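Long form salivary protein D7L1 (Culex quinquefasciatus, PDB 6V4C) binds and sequesters adenine, adenosine and adenine nucleotides, most tightly ATP and ADP, and so inhibits platelet aggregation and haemostasis while female mosquitoes feed on blood. Local coordinates at residues 191-196 against 254-259; 204-209 against 216-221. All blocks are in the same frame, centred on the assembly; numbering follows the deposited sequence.

Interaction 1 of 2, residues 191-196 against 254-259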
# COMPACT_ATOMS: atom_id res chain seq x y z
N MET A 191 -3.17 -0.73 7.00
CA MET A 191 -3.13 0.66 6.56
C MET A 191 -1.71 1.21 6.48
O MET A 191 -1.52 2.33 6.00
CB MET A 191 -3.91 1.55 7.53
CG MET A 191 -5.42 1.37 7.51
SD MET A 191 -6.25 2.62 8.52
CE MET A 191 -5.74 2.13 10.17
N ARG A 192 -0.72 0.46 6.96
CA ARG A 192 0.67 0.92 7.07
C ARG A 192 0.83 2.06 8.06
O ARG A 192 1.85 2.75 8.07
CB ARG A 192 1.30 1.26 5.71
CG ARG A 192 1.87 0.07 4.94
CD ARG A 192 0.80 -0.91 4.47
NE ARG A 192 1.33 -1.87 3.49
CZ ARG A 192 0.61 -2.80 2.88
NH1 ARG A 192 -0.69 -2.92 3.13
NH2 ARG A 192 1.18 -3.61 2.01
N TRP A 193 -0.18 2.30 8.91
CA TRP A 193 0.03 3.19 10.05
C TRP A 193 1.08 2.62 10.99
O TRP A 193 1.86 3.36 11.60
CB TRP A 193 -1.28 3.41 10.81
CG TRP A 193 -2.25 4.33 10.12
CD1 TRP A 193 -2.23 4.71 8.81
CD2 TRP A 193 -3.37 4.99 10.72
NE1 TRP A 193 -3.27 5.57 8.56
CE2 TRP A 193 -3.99 5.75 9.71
CE3 TRP A 193 -3.91 5.00 12.01
CZ2 TRP A 193 -5.12 6.53 9.95
CZ3 TRP A 193 -5.04 5.77 12.24
CH2 TRP A 193 -5.63 6.52 11.22
N MET A 194 1.09 1.30 11.14
CA MET A 194 2.16 0.58 11.83
C MET A 194 2.96 -0.18 10.79
O MET A 194 2.38 -0.89 9.96
CB MET A 194 1.58 -0.40 12.86
CG MET A 194 2.63 -1.07 13.74
SD MET A 194 1.96 -2.42 14.75
CE MET A 194 2.03 -1.74 16.40
N LYS A 195 4.27 -0.01 10.81
CA LYS A 195 5.13 -0.68 9.84
C LYS A 195 5.33 -2.14 10.24
O LYS A 195 4.87 -2.60 11.28
CB LYS A 195 6.47 0.06 9.72
CG LYS A 195 6.32 1.50 9.27
CD LYS A 195 7.65 2.11 8.84
CE LYS A 195 8.59 2.34 10.00
NZ LYS A 195 9.55 3.45 9.71
N LYS A 196 6.03 -2.88 9.37
CA LYS A 196 6.29 -4.29 9.64
C LYS A 196 7.04 -4.48 10.95
O LYS A 196 6.74 -5.42 11.71
CB LYS A 196 7.07 -4.92 8.49
CG LYS A 196 6.21 -5.47 7.36
CD LYS A 196 7.05 -6.19 6.32
N LYS A 254 -13.93 9.98 9.50
CA LYS A 254 -13.86 10.53 8.16
C LYS A 254 -12.58 10.08 7.45
O LYS A 254 -12.61 9.74 6.26
CB LYS A 254 -13.93 12.06 8.23
CG LYS A 254 -13.91 12.75 6.87
CD LYS A 254 -13.89 14.26 7.04
CE LYS A 254 -13.78 14.97 5.70
NZ LYS A 254 -13.78 16.45 5.86
N VAL A 255 -11.46 10.07 8.17
CA VAL A 255 -10.21 9.58 7.60
C VAL A 255 -10.30 8.09 7.31
O VAL A 255 -9.96 7.62 6.22
CB VAL A 255 -9.03 9.90 8.54
CG1 VAL A 255 -7.77 9.16 8.08
CG2 VAL A 255 -8.78 11.39 8.59
N LEU A 256 -10.75 7.31 8.30
CA LEU A 256 -10.76 5.86 8.17
C LEU A 256 -11.73 5.39 7.09
O LEU A 256 -11.42 4.46 6.34
CB LEU A 256 -11.11 5.22 9.51
CG LEU A 256 -10.06 4.24 10.03
CD1 LEU A 256 -8.73 4.95 10.24
CD2 LEU A 256 -10.53 3.58 11.31
N ASP A 257 -12.91 6.02 7.00
CA ASP A 257 -13.87 5.62 5.97
C ASP A 257 -13.27 5.75 4.58
O ASP A 257 -13.46 4.88 3.73
CB ASP A 257 -15.15 6.46 6.07
CG ASP A 257 -16.01 6.09 7.27
OD1 ASP A 257 -15.89 4.95 7.76
OD2 ASP A 257 -16.80 6.95 7.70
N TYR A 258 -12.54 6.84 4.33
CA TYR A 258 -11.96 7.04 3.01
C TYR A 258 -10.81 6.08 2.76
O TYR A 258 -10.66 5.54 1.66
CB TYR A 258 -11.53 8.49 2.84
CG TYR A 258 -11.23 8.89 1.42
CD1 TYR A 258 -12.04 8.47 0.37
CD2 TYR A 258 -10.16 9.72 1.12
CE1 TYR A 258 -11.78 8.84 -0.93
CE2 TYR A 258 -9.89 10.10 -0.17
CZ TYR A 258 -10.70 9.66 -1.20
OH TYR A 258 -10.42 10.04 -2.49
N ILE A 259 -9.97 5.84 3.78
CA ILE A 259 -8.97 4.78 3.69
C ILE A 259 -9.62 3.45 3.31
O ILE A 259 -9.16 2.74 2.42
CB ILE A 259 -8.17 4.66 5.00
CG1 ILE A 259 -7.24 5.87 5.17
CG2 ILE A 259 -7.38 3.36 5.02
CD1 ILE A 259 -6.58 5.94 6.54

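Interaction 2 of 2, residues 204-209 against 216-221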
# COMPACT_ATOMS: atom_id res chain seq x y z
N ALA A 204 2.44 8.16 7.34
CA ALA A 204 1.34 7.37 6.79
C ALA A 204 -0.01 7.83 7.35
O ALA A 204 -1.01 7.85 6.62
CB ALA A 204 1.56 5.89 7.06
N ILE A 205 -0.04 8.18 8.63
CA ILE A 205 -1.27 8.70 9.22
C ILE A 205 -1.65 10.03 8.57
O ILE A 205 -2.82 10.26 8.23
CB ILE A 205 -1.11 8.83 10.75
CG1 ILE A 205 -0.81 7.47 11.37
CG2 ILE A 205 -2.36 9.44 11.37
CD1 ILE A 205 -0.15 7.56 12.73
N LEU A 206 -0.67 10.91 8.38
CA LEU A 206 -0.93 12.22 7.78
C LEU A 206 -1.44 12.10 6.35
O LEU A 206 -2.21 12.95 5.90
CB LEU A 206 0.33 13.08 7.83
CG LEU A 206 0.91 13.35 9.22
CD1 LEU A 206 2.16 14.21 9.14
CD2 LEU A 206 -0.14 13.99 10.11
N ARG A 207 -1.02 11.06 5.63
CA ARG A 207 -1.55 10.84 4.29
C ARG A 207 -3.06 10.67 4.32
O ARG A 207 -3.77 11.19 3.46
CB ARG A 207 -0.90 9.61 3.65
CG ARG A 207 0.57 9.77 3.31
CD ARG A 207 1.14 8.52 2.67
NE ARG A 207 0.57 8.27 1.35
CZ ARG A 207 1.12 8.69 0.21
NH1 ARG A 207 2.25 9.38 0.23
NH2 ARG A 207 0.53 8.41 -0.95
N GLY A 208 -3.57 9.95 5.33
CA GLY A 208 -5.01 9.77 5.45
C GLY A 208 -5.74 11.07 5.70
O GLY A 208 -6.85 11.27 5.20
N LEU A 209 -5.14 11.97 6.49
CA LEU A 209 -5.77 13.26 6.76
C LEU A 209 -5.78 14.14 5.52
O LEU A 209 -6.79 14.78 5.21
CB LEU A 209 -5.03 13.97 7.90
CG LEU A 209 -5.33 13.52 9.33
CD1 LEU A 209 -4.24 14.03 10.26
CD2 LEU A 209 -6.68 14.04 9.77
N GLY A 216 -4.83 21.17 9.13
CA GLY A 216 -4.18 21.78 10.27
C GLY A 216 -3.77 20.86 11.40
O GLY A 216 -3.38 21.35 12.47
N LYS A 217 -3.82 19.54 11.21
CA LYS A 217 -3.80 18.59 12.31
C LYS A 217 -2.50 17.82 12.45
O LYS A 217 -2.44 16.87 13.25
CB LYS A 217 -4.98 17.62 12.19
CG LYS A 217 -6.34 18.30 12.06
CD LYS A 217 -6.65 19.15 13.28
CE LYS A 217 -8.05 19.74 13.21
NZ LYS A 217 -8.24 20.57 12.00
N ASP A 218 -1.45 18.20 11.72
CA ASP A 218 -0.21 17.42 11.73
C ASP A 218 0.40 17.35 13.13
O ASP A 218 0.65 16.27 13.67
CB ASP A 218 0.79 18.00 10.74
CG ASP A 218 0.40 17.76 9.29
OD1 ASP A 218 -0.72 17.27 9.02
OD2 ASP A 218 1.23 18.07 8.41
N ASP A 219 0.64 18.52 13.74
CA ASP A 219 1.24 18.59 15.07
C ASP A 219 0.29 18.05 16.14
O ASP A 219 0.72 17.75 17.26
CB ASP A 219 1.74 20.03 15.34
CG ASP A 219 3.01 20.39 14.52
OD1 ASP A 219 3.79 19.44 14.29
OD2 ASP A 219 3.27 21.58 14.12
N VAL A 220 -0.99 17.88 15.81
CA VAL A 220 -1.91 17.18 16.70
C VAL A 220 -1.63 15.68 16.69
O VAL A 220 -1.61 15.02 17.74
CB VAL A 220 -3.36 17.50 16.33
CG1 VAL A 220 -4.29 16.49 16.96
CG2 VAL A 220 -3.72 18.92 16.78
N VAL A 221 -1.47 15.06 15.56
CA VAL A 221 -1.13 13.63 15.46
C VAL A 221 0.20 13.36 16.13
O VAL A 221 0.33 12.41 16.72
CB VAL A 221 -1.08 13.22 13.99
CG1 VAL A 221 -0.43 11.93 13.82
CG2 VAL A 221 -2.38 13.25 13.27

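Interaction 1 of 2, residues 191-196 against 254-259
Met191 and Trp193, which both meet helix 249-263, flank Arg192, whose NH1 is gripped by two groups: a salt bridge from Glu9 OE2 and a hydrogen bond to Gly190 O. Arg192 has positive phi (65°) and ends helix 179-190 in a Schellman motif. Its side chain also makes a cation-pi contact with Phe13. The contact with 254-259 itself is apolar and largely buried. Val255, Leu256 and Ile259 supply the helix side. Ile259 N donates a backbone hydrogen bond to Val255 O at 3.0 Å, one turn back. Met191 crosses Ile259 at about a right angle. Its CG lies 3.7 Å from Ile259 CG2, and its SD is 3.8 Å from Leu256 CD1. The Met191 chain is extended to SD and then bends at chi3 (-69°). This bend places CE 3.7 Å above the plane of the Trp193 ring, over the ring centre. The methionine methyl therefore covers one face of the indole. Trp193 meets the helix through its benzene ring and NE1. Trp193 CH2 is 3.6 Å from Leu256 CD1, and Trp193 CZ2 is 3.8 Å from Ile259 CD1; both methyls approach obliquely. Val255 CG1 comes instead to the ring edge, near its plane, 4.2 Å from Trp193 CZ2. Ile259 uses two branches: CG2 faces Met191, while CD1 lies near both Met191 SD and the indole. Leu256 CD1 is likewise shared by the sulfur and the ring. Ile243 and Tyr240 of helix 235-247 add to the cluster, on Trp193 and Leu256. Ile259 lies about 8 Å, side chain to side chain, from Tyr266, which binds ADP. The arrangement is a loop packed on a helix in the all-helical core of a PBP/GOBP-family D7 protein, near its nucleotide pocket.

Interaction 2 of 2, residues 204-209 against 216-221
Leu206 and Asp218 cross obliquely where helix 202-211 meets the start of helix 218-226, two consecutive helices joined by a short loop in the all-helical PBP/GOBP fold. Both leucine methyls lie against the acid. Leu206 CD2 is 3.5 Å from Asp218 OD1, and Leu206 CD1 is 4.0 Å from Asp218 OD2. Leu209 and Val221 are turned differently: they reach toward each other tip to tip, with Leu209 CD1 3.6 Å from Val221 CG2. That same valine methyl is 3.9 Å from Leu206 CD2, so two leucines share it. The other branch of Val221, CG1, stands anti to the backbone N (chi1 166°) and meets Ile205 CG2 at 4.0 Å, the two side chains crossing obliquely. Lys217, the N-cap residue of helix 218-226, crosses Leu209 at about a right angle. It touches with CB, while its bent chain carries NZ to a salt bridge with Glu214 OE1. Leu209 also touches Leu251 of helix 249-263. Asp218 OD1, although it borders the leucine methyl, has a polar partner as well: it is hydrogen-bonded to His210 NE2.

Along the chain, helix 179-190 ends and the loop 191-196 gives the first half of interaction 1. Helix 202-211 follows, and after a short turn the start of helix 218-226 closes interaction 2, a loop of six residues. The chain then runs through helix 235-247 before helix 249-263 returns to 191-196 and closes interaction 1, with 57 residues between its segments. Interaction 2 is thus nested inside the larger loop. The two contacts touch. Trp193 CD2 lies 3.6 Å from Ile205 CG1, and Val255 CG2 lies 3.6 Å from Leu209 CD2. Helix 202-211 is thereby joined to the loop before it, the helix after it, and helix 249-263.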